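Local atomic coordinates of flavodoxin (Bacillus cereus, PDB entry 6FSG), a protein that binds flavin mononucleotide and probably serves as a low-potential electron donor to a number of redox enzymes. Residues V24-E27 with E31-V34; G51-A56 with A140-H145; A86-C91 with L136-E141. All coordinates share one frame; numbering follows the deposited sequence. Where two conformers were deposited one is given.

Interaction 1: V24-E27 with E31-V34; sequences VIRE and EIEV
Arg26 and Ile25, at the C-terminal end of helix 13-26, pack on Ile32 of edge strand 31-36 in a contact that is part polar and part apolar. It lies in the beta-alpha-beta unit of strand 2-7, helix 13-26 and strand 31-36, where the chain turns from the helix into the second strand. Arg26 runs over the side chain of Ile32 at about a right angle. Its chain is extended from CG to NE, and this carries the guanidinium across to the backbone of Ile32. Arg26 CG lies 3.7 Å and Arg26 NE 3.5 Å from Ile32 CG2. The end of the arginine then turns polar. Arg26 NH2 donates to Ile32 O at 2.8 Å, with an N-H...O angle of 150°. The oxygen sits near the edge of the guanidinium, 19° out of its plane.

Two waters extend this grip on the backbone. Water 1 accepts from Arg26 NH2 and Val34 N. Water 2 accepts from Arg26 NE at 3.0 Å and from Ile32 N. The methyl Val34 CG2 stands 3.9 Å from Arg26 NH2. On the buried side the two isoleucines meet by their delta methyls, Ile25 CD1 to Ile32 CD1 at 4.1 Å. Ile32 CG1 is anti to the backbone N (chi1 -172°), which sends CD1 to Ile25 and CG2 to the arginine. Both isoleucines also touch Leu3 of the neighbouring strand 2-7.

Strand 31-36 is outermost in the sheet, so these backbone groups have no further strand of this chain to pair with. Arg26 and its waters take that place for Ile32 N, Ile32 O and Val34 N, while the aliphatic part of the arginine extends the apolar core toward solvent.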
ATOM      1  N   VAL A  24      -9.331  -9.537   4.744  1.00  4.50           N
ATOM      2  CA  VAL A  24      -9.342 -10.656   3.807  1.00  5.34           C
ATOM      3  C   VAL A  24      -8.077 -11.496   3.965  1.00  4.23           C
ATOM      4  O   VAL A  24      -8.139 -12.724   4.065  1.00  4.36           O
ATOM      5  CB  VAL A  24      -9.516 -10.138   2.366  1.00  5.77           C
ATOM      6  CG1 VAL A  24      -9.254 -11.239   1.358  1.00  7.08           C
ATOM      7  CG2 VAL A  24     -10.899  -9.524   2.205  1.00  6.51           C
ATOM      8  N   ILE A  25      -6.910 -10.846   4.001  1.00  5.32           N
ATOM      9  CA  ILE A  25      -5.655 -11.588   4.131  1.00  4.72           C
ATOM     10  C   ILE A  25      -5.622 -12.372   5.438  1.00  5.25           C
ATOM     11  O   ILE A  25      -5.105 -13.499   5.482  1.00  5.45           O
ATOM     12  CB  ILE A  25      -4.453 -10.630   3.963  1.00  5.03           C
ATOM     13  CG1 ILE A  25      -4.373 -10.101   2.522  1.00  5.14           C
ATOM     14  CG2 ILE A  25      -3.142 -11.294   4.369  1.00  5.83           C
ATOM     15  CD1 ILE A  25      -3.319  -9.066   2.295  1.00  6.69           C
ATOM     16  N   ARG A  26      -6.221 -11.827   6.506  1.00  5.26           N
ATOM     17  CA  ARG A  26      -6.232 -12.508   7.797  1.00  6.11           C
ATOM     18  C   ARG A  26      -7.062 -13.784   7.807  1.00  6.48           C
ATOM     19  O   ARG A  26      -6.882 -14.603   8.713  1.00  8.17           O
ATOM     20  CB  ARG A  26      -6.678 -11.569   8.916  1.00  7.16           C
ATOM     21  CG  ARG A  26      -5.535 -10.654   9.325  1.00  9.19           C
ATOM     22  CD  ARG A  26      -5.919  -9.579  10.295  1.00 10.95           C
ATOM     23  NE  ARG A  26      -4.714  -8.880  10.744  1.00 11.62           N
ATOM     24  CZ  ARG A  26      -4.691  -7.632  11.190  1.00 11.56           C
ATOM     25  NH1 ARG A  26      -5.814  -6.940  11.248  1.00 12.87           N
ATOM     26  NH2 ARG A  26      -3.550  -7.084  11.585  1.00 11.52           N
ATOM     27  N   GLU A  27      -7.934 -13.992   6.823  1.00  5.96           N
ATOM     28  CA  GLU A  27      -8.622 -15.271   6.684  1.00  6.00           C
ATOM     29  C   GLU A  27      -7.784 -16.327   5.970  1.00  6.75           C
ATOM     30  O   GLU A  27      -8.275 -17.442   5.764  1.00  8.14           O
ATOM     31  CB  GLU A  27      -9.980 -15.101   6.000  1.00  6.63           C
ATOM     32  CG  GLU A  27     -10.994 -14.320   6.818  1.00  7.85           C
ATOM     33  CD  GLU A  27     -11.316 -14.958   8.156  1.00  8.50           C
ATOM     34  OE1 GLU A  27     -11.102 -16.184   8.319  1.00  7.88           O
ATOM     35  OE2 GLU A  27     -11.796 -14.213   9.043  1.00 11.86           O
ATOM     36  N   GLU A  31       0.093 -13.995   8.395  1.00  8.71           N
ATOM     37  CA  GLU A  31      -0.070 -12.950   9.394  1.00  9.66           C
ATOM     38  C   GLU A  31       0.248 -11.611   8.743  1.00  8.73           C
ATOM     39  O   GLU A  31       1.104 -11.529   7.859  1.00  8.82           O
ATOM     40  CB  GLU A  31       0.869 -13.174  10.583  1.00 14.58           C
ATOM     41  CG  GLU A  31       0.655 -14.499  11.317  1.00 20.13           C
ATOM     42  CD  GLU A  31       1.293 -15.679  10.603  1.00 25.16           C
ATOM     43  OE1 GLU A  31       2.446 -15.533  10.139  1.00 27.36           O
ATOM     44  OE2 GLU A  31       0.643 -16.743  10.493  1.00 28.06           O
ATOM     45  N   ILE A  32      -0.451 -10.560   9.169  1.00  7.62           N
ATOM     46  CA  ILE A  32      -0.199  -9.219   8.643  1.00  7.91           C
ATOM     47  C   ILE A  32      -0.238  -8.194   9.771  1.00  7.84           C
ATOM     48  O   ILE A  32      -1.158  -8.190  10.592  1.00  9.83           O
ATOM     49  CB  ILE A  32      -1.157  -8.862   7.482  1.00  8.78           C
ATOM     50  CG1 ILE A  32      -0.732  -7.540   6.835  1.00  9.41           C
ATOM     51  CG2 ILE A  32      -2.614  -8.843   7.945  1.00 10.06           C
ATOM     52  CD1 ILE A  32      -1.279  -7.342   5.444  1.00 10.50           C
ATOM     53  N   GLU A  33       0.762  -7.320   9.805  1.00  5.84           N
ATOM     54  CA  GLU A  33       0.823  -6.226  10.767  1.00  6.06           C
ATOM     55  C   GLU A  33       0.484  -4.945  10.014  1.00  4.99           C
ATOM     56  O   GLU A  33       1.181  -4.592   9.059  1.00  6.51           O
ATOM     57  CB  GLU A  33       2.199  -6.124  11.429  1.00  7.74           C
ATOM     58  CG  GLU A  33       2.298  -4.940  12.381  1.00 10.69           C
ATOM     59  CD  GLU A  33       3.412  -5.069  13.401  1.00 12.95           C
ATOM     60  OE1 GLU A  33       3.245  -4.533  14.517  1.00 14.31           O
ATOM     61  OE2 GLU A  33       4.447  -5.708  13.101  1.00 13.54           O
ATOM     62  N   VAL A  34      -0.602  -4.283  10.418  1.00  5.04           N
ATOM     63  CA  VAL A  34      -1.130  -3.096   9.749  1.00  4.71           C
ATOM     64  C   VAL A  34      -0.704  -1.887  10.574  1.00  5.28           C
ATOM     65  O   VAL A  34      -1.019  -1.806  11.767  1.00  6.63           O
ATOM     66  CB  VAL A  34      -2.663  -3.155   9.637  1.00  5.97           C
ATOM     67  CG1 VAL A  34      -3.219  -1.874   8.980  1.00  7.13           C
ATOM     68  CG2 VAL A  34      -3.129  -4.383   8.862  1.00  7.70           C
TER
HETATM   69  O   HOH W   1      -2.025  -4.953  12.857  1.00 11.10           O
HETATM   70  O   HOH W   2      -2.559 -10.885  11.174  1.00 11.80           O

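Interaction 2: G51-A56 with A140-H145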
ATOM      1  N   GLY A  51       6.073 -10.068   2.493  1.00  5.29           N
ATOM      2  CA  GLY A  51       5.255  -9.318   1.566  1.00  5.49           C
ATOM      3  C   GLY A  51       4.942  -7.972   2.177  1.00  4.80           C
ATOM      4  O   GLY A  51       4.827  -7.832   3.397  1.00  5.68           O
ATOM      5  N   ILE A  52       4.807  -6.978   1.304  1.00  4.15           N
ATOM      6  CA  ILE A  52       4.675  -5.580   1.687  1.00  3.94           C
ATOM      7  C   ILE A  52       3.521  -4.969   0.910  1.00  3.92           C
ATOM      8  O   ILE A  52       3.498  -5.042  -0.321  1.00  4.50           O
ATOM      9  CB  ILE A  52       5.962  -4.800   1.349  1.00  4.72           C
ATOM     10  CG1 ILE A  52       7.164  -5.347   2.128  1.00  6.22           C
ATOM     11  CG2 ILE A  52       5.737  -3.329   1.594  1.00  5.50           C
ATOM     12  CD1 ILE A  52       8.496  -4.929   1.529  1.00  8.22           C
ATOM     13  N   ILE A  53       2.596  -4.324   1.608  1.00  3.62           N
ATOM     14  CA  ILE A  53       1.518  -3.592   0.952  1.00  3.52           C
ATOM     15  C   ILE A  53       1.531  -2.162   1.471  1.00  3.05           C
ATOM     16  O   ILE A  53       1.498  -1.940   2.684  1.00  4.30           O
ATOM     17  CB  ILE A  53       0.143  -4.249   1.195  1.00  3.66           C
ATOM     18  CG1 ILE A  53       0.136  -5.718   0.768  1.00  5.91           C
ATOM     19  CG2 ILE A  53      -0.939  -3.477   0.457  1.00  4.17           C
ATOM     20  CD1 ILE A  53      -1.155  -6.463   1.109  1.00  6.51           C
ATOM     21  N   LEU A  54       1.583  -1.195   0.561  1.00  3.16           N
ATOM     22  CA  LEU A  54       1.530   0.214   0.933  1.00  2.80           C
ATOM     23  C   LEU A  54       0.224   0.829   0.446  1.00  3.19           C
ATOM     24  O   LEU A  54      -0.252   0.512  -0.644  1.00  4.18           O
ATOM     25  CB  LEU A  54       2.715   0.999   0.355  1.00  3.90           C
ATOM     26  CG  LEU A  54       4.102   0.422   0.662  1.00  4.15           C
ATOM     27  CD1 LEU A  54       5.203   1.278   0.027  1.00  6.79           C
ATOM     28  CD2 LEU A  54       4.351   0.270   2.162  1.00  5.15           C
ATOM     29  N   GLY A  55      -0.354   1.703   1.265  1.00  3.10           N
ATOM     30  CA  GLY A  55      -1.564   2.405   0.892  1.00  3.16           C
ATOM     31  C   GLY A  55      -1.404   3.897   1.099  1.00  2.79           C
ATOM     32  O   GLY A  55      -0.934   4.326   2.159  1.00  4.17           O
ATOM     33  N   ALA A  56      -1.806   4.712   0.123  1.00  3.48           N
ATOM     34  CA  ALA A  56      -1.637   6.151   0.281  1.00  3.83           C
ATOM     35  C   ALA A  56      -2.604   6.925  -0.600  1.00  3.95           C
ATOM     36  O   ALA A  56      -2.767   6.605  -1.782  1.00  4.07           O
ATOM     37  CB  ALA A  56      -0.204   6.611  -0.048  1.00  4.57           C
ATOM     38  N   ALA A 140      -6.952 -11.243  -2.207  1.00  6.26           N
ATOM     39  CA  ALA A 140      -6.928 -12.633  -2.653  1.00  7.45           C
ATOM     40  C   ALA A 140      -5.833 -12.868  -3.686  1.00  7.27           C
ATOM     41  O   ALA A 140      -5.138 -13.887  -3.640  1.00  9.15           O
ATOM     42  CB  ALA A 140      -8.280 -13.000  -3.259  1.00  8.22           C
ATOM     43  N   GLU A 141      -5.667 -11.946  -4.637  1.00  7.10           N
ATOM     44  CA  GLU A 141      -4.629 -12.119  -5.649  1.00  6.80           C
ATOM     45  C   GLU A 141      -3.237 -11.958  -5.044  1.00  6.37           C
ATOM     46  O   GLU A 141      -2.294 -12.647  -5.454  1.00  7.12           O
ATOM     47  CB  GLU A 141      -4.855 -11.149  -6.810  1.00  8.00           C
ATOM     48  CG  GLU A 141      -6.065 -11.499  -7.669  1.00 10.57           C
ATOM     49  CD  GLU A 141      -5.847 -12.775  -8.438  1.00 13.45           C
ATOM     50  OE1 GLU A 141      -4.813 -12.851  -9.129  1.00 13.32           O
ATOM     51  OE2 GLU A 141      -6.677 -13.702  -8.329  1.00 14.98           O
ATOM     52  N   PHE A 142      -3.084 -11.045  -4.079  1.00  5.59           N
ATOM     53  CA  PHE A 142      -1.787 -10.878  -3.435  1.00  5.98           C
ATOM     54  C   PHE A 142      -1.324 -12.182  -2.789  1.00  6.59           C
ATOM     55  O   PHE A 142      -0.175 -12.611  -2.969  1.00  7.15           O
ATOM     56  CB  PHE A 142      -1.837  -9.746  -2.402  1.00  5.31           C
ATOM     57  CG  PHE A 142      -0.488  -9.413  -1.827  1.00  5.76           C
ATOM     58  CD1 PHE A 142       0.392  -8.568  -2.497  1.00  7.63           C
ATOM     59  CD2 PHE A 142      -0.077  -9.973  -0.639  1.00  7.48           C
ATOM     60  CE1 PHE A 142       1.655  -8.291  -1.981  1.00  8.54           C
ATOM     61  CE2 PHE A 142       1.167  -9.678  -0.112  1.00  8.06           C
ATOM     62  CZ  PHE A 142       2.034  -8.839  -0.787  1.00  8.63           C
ATOM     63  N   VAL A 143      -2.214 -12.835  -2.042  0.56  6.78           N
ATOM     64  CA  VAL A 143      -1.818 -14.039  -1.321  0.56  8.06           C
ATOM     65  C   VAL A 143      -1.328 -15.112  -2.286  0.56  8.65           C
ATOM     66  O   VAL A 143      -0.404 -15.869  -1.965  0.56  8.43           O
ATOM     67  CB  VAL A 143      -2.974 -14.548  -0.444  0.56  7.90           C
ATOM     68  CG1 VAL A 143      -2.582 -15.834   0.261  0.56  7.78           C
ATOM     69  CG2 VAL A 143      -3.366 -13.519   0.595  0.56  7.37           C
ATOM     70  N   LYS A 144      -1.943 -15.206  -3.473  1.00  9.20           N
ATOM     71  CA  LYS A 144      -1.570 -16.255  -4.423  1.00 10.22           C
ATOM     72  C   LYS A 144      -0.076 -16.239  -4.742  1.00 11.02           C
ATOM     73  O   LYS A 144       0.494 -17.280  -5.083  1.00 12.19           O
ATOM     74  CB  LYS A 144      -2.346 -16.120  -5.740  1.00 11.60           C
ATOM     75  CG  LYS A 144      -3.833 -16.406  -5.653  1.00 13.78           C
ATOM     76  CD  LYS A 144      -4.463 -16.388  -7.054  1.00 17.29           C
ATOM     77  CE  LYS A 144      -5.972 -16.583  -6.998  1.00 19.82           C
ATOM     78  NZ  LYS A 144      -6.637 -16.438  -8.334  1.00 21.24           N
ATOM     79  N   HIS A 145       0.565 -15.069  -4.671  1.00 11.76           N
ATOM     80  CA  HIS A 145       1.983 -14.937  -4.986  1.00 12.46           C
ATOM     81  C   HIS A 145       2.901 -15.327  -3.837  1.00 14.13           C
ATOM     82  O   HIS A 145       4.114 -15.438  -4.042  1.00 14.81           O
ATOM     83  CB  HIS A 145       2.266 -13.497  -5.410  1.00 12.54           C
ATOM     84  CG  HIS A 145       1.735 -13.160  -6.766  1.00 11.88           C
ATOM     85  ND1 HIS A 145       2.479 -13.332  -7.912  1.00 12.35           N
ATOM     86  CD2 HIS A 145       0.534 -12.678  -7.164  1.00 12.92           C
ATOM     87  CE1 HIS A 145       1.760 -12.970  -8.961  1.00 11.90           C
ATOM     88  NE2 HIS A 145       0.577 -12.567  -8.533  1.00 13.41           N
TER
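Phe142 of helix 129-144 points its ring at strand 51-55, and the side chain of Ile53 comes to meet it from the opposite direction. CG of Phe142 is anti to the backbone N (chi1 -173°), and the ring reaches down from the helix to the sheet. Ile53 lies over one face of it. Its CG1 is 4.0 Å from the ring centroid and 13° off the normal, a CH-pi contact. The same chain continues across the face, with Ile53 CD1 4.1 Å from Phe142 CD2.

The ring also meets the backbone. Gly51 CA is at its edge, 4.0 Å from Phe142 CZ. Ile52 N approaches obliquely, 3.9 Å from that same CZ. A beta carbon on Gly51 would point at the ring, so the bare glycine lets CZ come close to the strand. Phe142 also touches Ala86, Val117 and Leu118 of the next two strands.

Segments 51-55 and 140-144 run roughly antiparallel, their axes 10.6 Å apart at 154°. All four touching residues are buried, and the contact is plain core packing of the flavodoxin-like fold: dispersion and CH-pi contacts fix the last helix against the central strand.

Interaction 3: A86-C91 with L136-E141; sequences AVFGSC and LQFGAE. With FMN (flavin mononucleotide), chain B.
Phe138 of the C-terminal helix 129-144 packs on Ala86 of strand 84-91, on one face of the parallel sheet of the flavodoxin-like fold. Helix segment 136-141 runs almost antiparallel to strand segment 86-91, at 169°, with axes 10.7 Å apart. With chi1 at -176° the Phe138 ring is swung clear of the helix backbone, and CZ leads toward the strand. The far end of the ring does the touching. Its CZ lies 3.5 Å from Ala86 CB, which approaches obliquely. The next ring carbon, Phe138 CE2, is 3.6 Å from Val87 O. Val87 N lies in the ring plane, at the edge. Phe88 adds a looser contact, its CB 4.3 Å from Phe138 CZ, and its own ring turns toward helix 13-26, where it touches Thr14 and Ile21. Val87 points the other way, onto helix 100-111.

The same strand ends at the cofactor. Ser90 OG accepts a hydrogen bond from O4' of the FMN ribityl chain at 2.7 Å. It is also hydrogen-bonded to Leu125 O, so the hydroxyl has partners in both cofactor and protein. Ser90 N is bonded to Thr14 OG1, which ties the strand end to the start of helix 13-26, where Asn13 and Thr14 bind FMN. Beyond it, Cys91 CA lies 3.7 Å from FMN O2.

The strand thus changes character along its length. Ala86 and Phe88 meet the helix by apolar packing, and Ser90 offers a polar grip at the C-terminal ends of the strands, where FMN binds.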
ATOM      1  N   ALA A  86       2.695  -4.694  -3.286  1.00  3.34           N
ATOM      2  CA  ALA A  86       1.570  -4.105  -4.000  1.00  2.65           C
ATOM      3  C   ALA A  86       1.183  -2.804  -3.306  1.00  3.39           C
ATOM      4  O   ALA A  86       1.532  -2.579  -2.144  1.00  3.62           O
ATOM      5  CB  ALA A  86       0.380  -5.069  -4.024  1.00  3.92           C
ATOM      6  N   VAL A  87       0.431  -1.960  -4.022  1.00  2.89           N
ATOM      7  CA  VAL A  87       0.065  -0.626  -3.543  1.00  3.20           C
ATOM      8  C   VAL A  87      -1.378  -0.302  -3.912  1.00  3.17           C
ATOM      9  O   VAL A  87      -1.849  -0.646  -5.001  1.00  3.26           O
ATOM     10  CB  VAL A  87       1.017   0.429  -4.145  1.00  2.75           C
ATOM     11  CG1 VAL A  87       0.748   1.820  -3.615  1.00  3.71           C
ATOM     12  CG2 VAL A  87       2.470   0.075  -3.866  1.00  4.52           C
ATOM     13  N   PHE A  88      -2.061   0.414  -3.009  1.00  3.14           N
ATOM     14  CA  PHE A  88      -3.438   0.859  -3.202  1.00  2.64           C
ATOM     15  C   PHE A  88      -3.592   2.285  -2.671  1.00  2.95           C
ATOM     16  O   PHE A  88      -2.737   2.791  -1.936  1.00  3.40           O
ATOM     17  CB  PHE A  88      -4.455  -0.053  -2.483  1.00  3.48           C
ATOM     18  CG  PHE A  88      -4.339  -0.030  -0.978  1.00  3.34           C
ATOM     19  CD1 PHE A  88      -3.465  -0.882  -0.320  1.00  3.39           C
ATOM     20  CD2 PHE A  88      -5.122   0.826  -0.221  1.00  3.39           C
ATOM     21  CE1 PHE A  88      -3.355  -0.855   1.061  1.00  3.96           C
ATOM     22  CE2 PHE A  88      -5.014   0.848   1.160  1.00  3.28           C
ATOM     23  CZ  PHE A  88      -4.131   0.018   1.795  1.00  3.50           C
ATOM     24  N   GLY A  89      -4.698   2.935  -3.029  1.00  3.53           N
ATOM     25  CA  GLY A  89      -5.007   4.236  -2.447  1.00  4.28           C
ATOM     26  C   GLY A  89      -6.344   4.778  -2.911  1.00  4.46           C
ATOM     27  O   GLY A  89      -6.877   4.375  -3.947  1.00  4.36           O
ATOM     28  N   SER A  90      -6.880   5.708  -2.116  1.00  4.53           N
ATOM     29  CA  SER A  90      -8.034   6.505  -2.529  1.00  5.31           C
ATOM     30  C   SER A  90      -7.545   7.771  -3.234  1.00  5.62           C
ATOM     31  O   SER A  90      -6.450   8.267  -2.959  1.00  6.09           O
ATOM     32  CB  SER A  90      -8.927   6.865  -1.340  1.00  4.94           C
ATOM     33  OG  SER A  90     -10.045   7.634  -1.766  1.00  5.34           O
ATOM     34  N   CYS A  91      -8.379   8.263  -4.166  0.73  6.41           N
ATOM     35  CA  CYS A  91      -8.008   9.190  -5.235  0.73  6.69           C
ATOM     36  C   CYS A  91      -9.166  10.163  -5.465  0.73  6.02           C
ATOM     37  O   CYS A  91     -10.269   9.983  -4.944  0.73  6.51           O
ATOM     38  CB  CYS A  91      -7.702   8.422  -6.538  0.73  6.98           C
ATOM     39  SG  CYS A  91      -6.480   7.081  -6.351  0.73  5.87           S
ATOM     40  N   LEU A 136     -11.259  -6.882  -1.967  0.54  5.61           N
ATOM     41  CA  LEU A 136     -11.227  -8.316  -1.692  0.54  5.59           C
ATOM     42  C   LEU A 136     -10.420  -9.065  -2.747  0.54  5.66           C
ATOM     43  O   LEU A 136      -9.635  -9.961  -2.416  0.54  5.94           O
ATOM     44  CB  LEU A 136     -12.662  -8.848  -1.617  0.54  5.99           C
ATOM     45  CG  LEU A 136     -12.899 -10.342  -1.827  0.54  7.23           C
ATOM     46  CD1 LEU A 136     -12.141 -11.170  -0.802  0.54  7.51           C
ATOM     47  CD2 LEU A 136     -14.394 -10.666  -1.760  0.54  8.74           C
ATOM     48  N   GLN A 137     -10.579  -8.703  -4.020  1.00  6.10           N
ATOM     49  CA  GLN A 137      -9.806  -9.349  -5.079  1.00  6.90           C
ATOM     50  C   GLN A 137      -8.315  -9.020  -4.977  1.00  6.06           C
ATOM     51  O   GLN A 137      -7.464  -9.884  -5.223  1.00  6.59           O
ATOM     52  CB  GLN A 137     -10.351  -8.945  -6.443  1.00  8.87           C
ATOM     53  CG  GLN A 137     -11.599  -9.672  -6.835  1.00 11.48           C
ATOM     54  CD  GLN A 137     -11.391 -11.175  -6.943  1.00 11.65           C
ATOM     55  OE1 GLN A 137     -10.371 -11.646  -7.449  1.00 12.59           O
ATOM     56  NE2 GLN A 137     -12.363 -11.934  -6.459  1.00 11.42           N
ATOM     57  N   PHE A 138      -7.981  -7.781  -4.607  1.00  5.86           N
ATOM     58  CA  PHE A 138      -6.584  -7.396  -4.383  1.00  4.70           C
ATOM     59  C   PHE A 138      -5.940  -8.265  -3.305  1.00  5.32           C
ATOM     60  O   PHE A 138      -4.852  -8.818  -3.508  1.00  5.76           O
ATOM     61  CB  PHE A 138      -6.590  -5.912  -4.005  1.00  5.84           C
ATOM     62  CG  PHE A 138      -5.234  -5.264  -3.810  1.00  5.33           C
ATOM     63  CD1 PHE A 138      -4.571  -5.353  -2.595  1.00  5.52           C
ATOM     64  CD2 PHE A 138      -4.696  -4.458  -4.792  1.00  5.95           C
ATOM     65  CE1 PHE A 138      -3.377  -4.705  -2.377  1.00  6.60           C
ATOM     66  CE2 PHE A 138      -3.488  -3.806  -4.586  1.00  6.57           C
ATOM     67  CZ  PHE A 138      -2.839  -3.924  -3.364  1.00  6.73           C
ATOM     68  N   GLY A 139      -6.599  -8.414  -2.154  1.00  5.52           N
ATOM     69  CA  GLY A 139      -6.046  -9.264  -1.112  1.00  6.18           C
ATOM     70  C   GLY A 139      -5.922 -10.715  -1.537  1.00  5.87           C
ATOM     71  O   GLY A 139      -4.906 -11.363  -1.274  1.00  6.61           O
ATOM     72  N   ALA A 140      -6.952 -11.243  -2.207  1.00  6.26           N
ATOM     73  CA  ALA A 140      -6.928 -12.633  -2.653  1.00  7.45           C
ATOM     74  C   ALA A 140      -5.833 -12.868  -3.686  1.00  7.27           C
ATOM     75  O   ALA A 140      -5.138 -13.887  -3.640  1.00  9.15           O
ATOM     76  CB  ALA A 140      -8.280 -13.000  -3.259  1.00  8.22           C
ATOM     77  N   GLU A 141      -5.667 -11.946  -4.637  1.00  7.10           N
ATOM     78  CA  GLU A 141      -4.629 -12.119  -5.649  1.00  6.80           C
ATOM     79  C   GLU A 141      -3.237 -11.958  -5.044  1.00  6.37           C
ATOM     80  O   GLU A 141      -2.294 -12.647  -5.454  1.00  7.12           O
ATOM     81  CB  GLU A 141      -4.855 -11.149  -6.810  1.00  8.00           C
ATOM     82  CG  GLU A 141      -6.065 -11.499  -7.669  1.00 10.57           C
ATOM     83  CD  GLU A 141      -5.847 -12.775  -8.438  1.00 13.45           C
ATOM     84  OE1 GLU A 141      -4.813 -12.851  -9.129  1.00 13.32           O
ATOM     85  OE2 GLU A 141      -6.677 -13.702  -8.329  1.00 14.98           O
TER
HETATM   86  N1  FMN B1001      -6.128  13.286  -5.184  1.00 11.30           N
HETATM   87  C2  FMN B1001      -5.528  12.892  -6.341  1.00 10.48           C
HETATM   88  O2  FMN B1001      -5.916  11.828  -6.816  1.00  8.41           O
HETATM   89  N3  FMN B1001      -4.501  13.650  -6.888  1.00 11.23           N
HETATM   90  C4  FMN B1001      -4.016  14.787  -6.267  1.00 12.38           C
HETATM   91  O4  FMN B1001      -3.077  15.412  -6.811  1.00 13.27           O
HETATM   92  C4A FMN B1001      -4.642  15.174  -5.057  1.00 11.37           C
HETATM   93  N5  FMN B1001      -4.257  16.295  -4.336  1.00 14.01           N
HETATM   94  C5A FMN B1001      -4.894  16.635  -3.148  1.00 13.27           C
HETATM   95  C6  FMN B1001      -4.539  17.795  -2.446  1.00 14.31           C
HETATM   96  C7  FMN B1001      -5.211  18.173  -1.280  1.00 15.18           C
HETATM   97  C7M FMN B1001      -4.798  19.422  -0.532  1.00 16.52           C
HETATM   98  C8  FMN B1001      -6.288  17.384  -0.854  1.00 15.24           C
HETATM   99  C8M FMN B1001      -7.080  17.729   0.374  1.00 15.03           C
HETATM  100  C9  FMN B1001      -6.670  16.256  -1.574  1.00 13.32           C
HETATM  101  C9A FMN B1001      -5.982  15.877  -2.713  1.00 12.00           C
HETATM  102  N10 FMN B1001      -6.358  14.730  -3.380  1.00 10.70           N
HETATM  103  C10 FMN B1001      -5.702  14.411  -4.549  1.00 10.82           C
HETATM  104  C1' FMN B1001      -7.555  13.908  -2.952  1.00 10.45           C
HETATM  105  C2' FMN B1001      -7.355  12.885  -1.841  1.00 10.00           C
HETATM  106  O2' FMN B1001      -6.315  12.000  -2.165  1.00 10.24           O
HETATM  107  C3' FMN B1001      -8.684  12.129  -1.699  1.00  9.81           C
HETATM  108  O3' FMN B1001      -9.593  12.964  -1.027  1.00 10.10           O
HETATM  109  C4' FMN B1001      -8.616  10.806  -0.925  1.00  8.44           C
HETATM  110  O4' FMN B1001      -9.901  10.190  -0.850  1.00  6.78           O
HETATM  111  C5' FMN B1001      -8.102  10.990   0.494  1.00  8.23           C
HETATM  112  O5' FMN B1001      -7.908   9.689   1.017  1.00  6.43           O
HETATM  113  P   FMN B1001      -8.042   9.547   2.583  1.00  5.76           P
HETATM  114  O1P FMN B1001      -7.490   8.196   2.943  1.00  5.06           O
HETATM  115  O2P FMN B1001      -9.495   9.605   2.927  1.00  5.88           O
HETATM  116  O3P FMN B1001      -7.277  10.682   3.212  1.00  8.38           O

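In the fold
The three contacts lie on one side of the sheet and pack against one another. Interactions 2 and 3 share Ala140 and Glu141 of helix 129-144, and their centres are 7 Å apart. Their strands are neighbours: Leu54 O and Phe88 N are 3.0 Å apart, a probable hydrogen bond. Interaction 1 joins interaction 2 through Ile25 CD1, 3.6 Å from Ile53 CD1. It meets interaction 3 where Ile25 CG1 lies 4.0 Å from Gly139 O. Only interaction 3 touches FMN. Between nearest atoms, the side chain of Val34 in interaction 1 is about 12 Å from the cofactor, and that of Ile53 in interaction 2 about 14 Å.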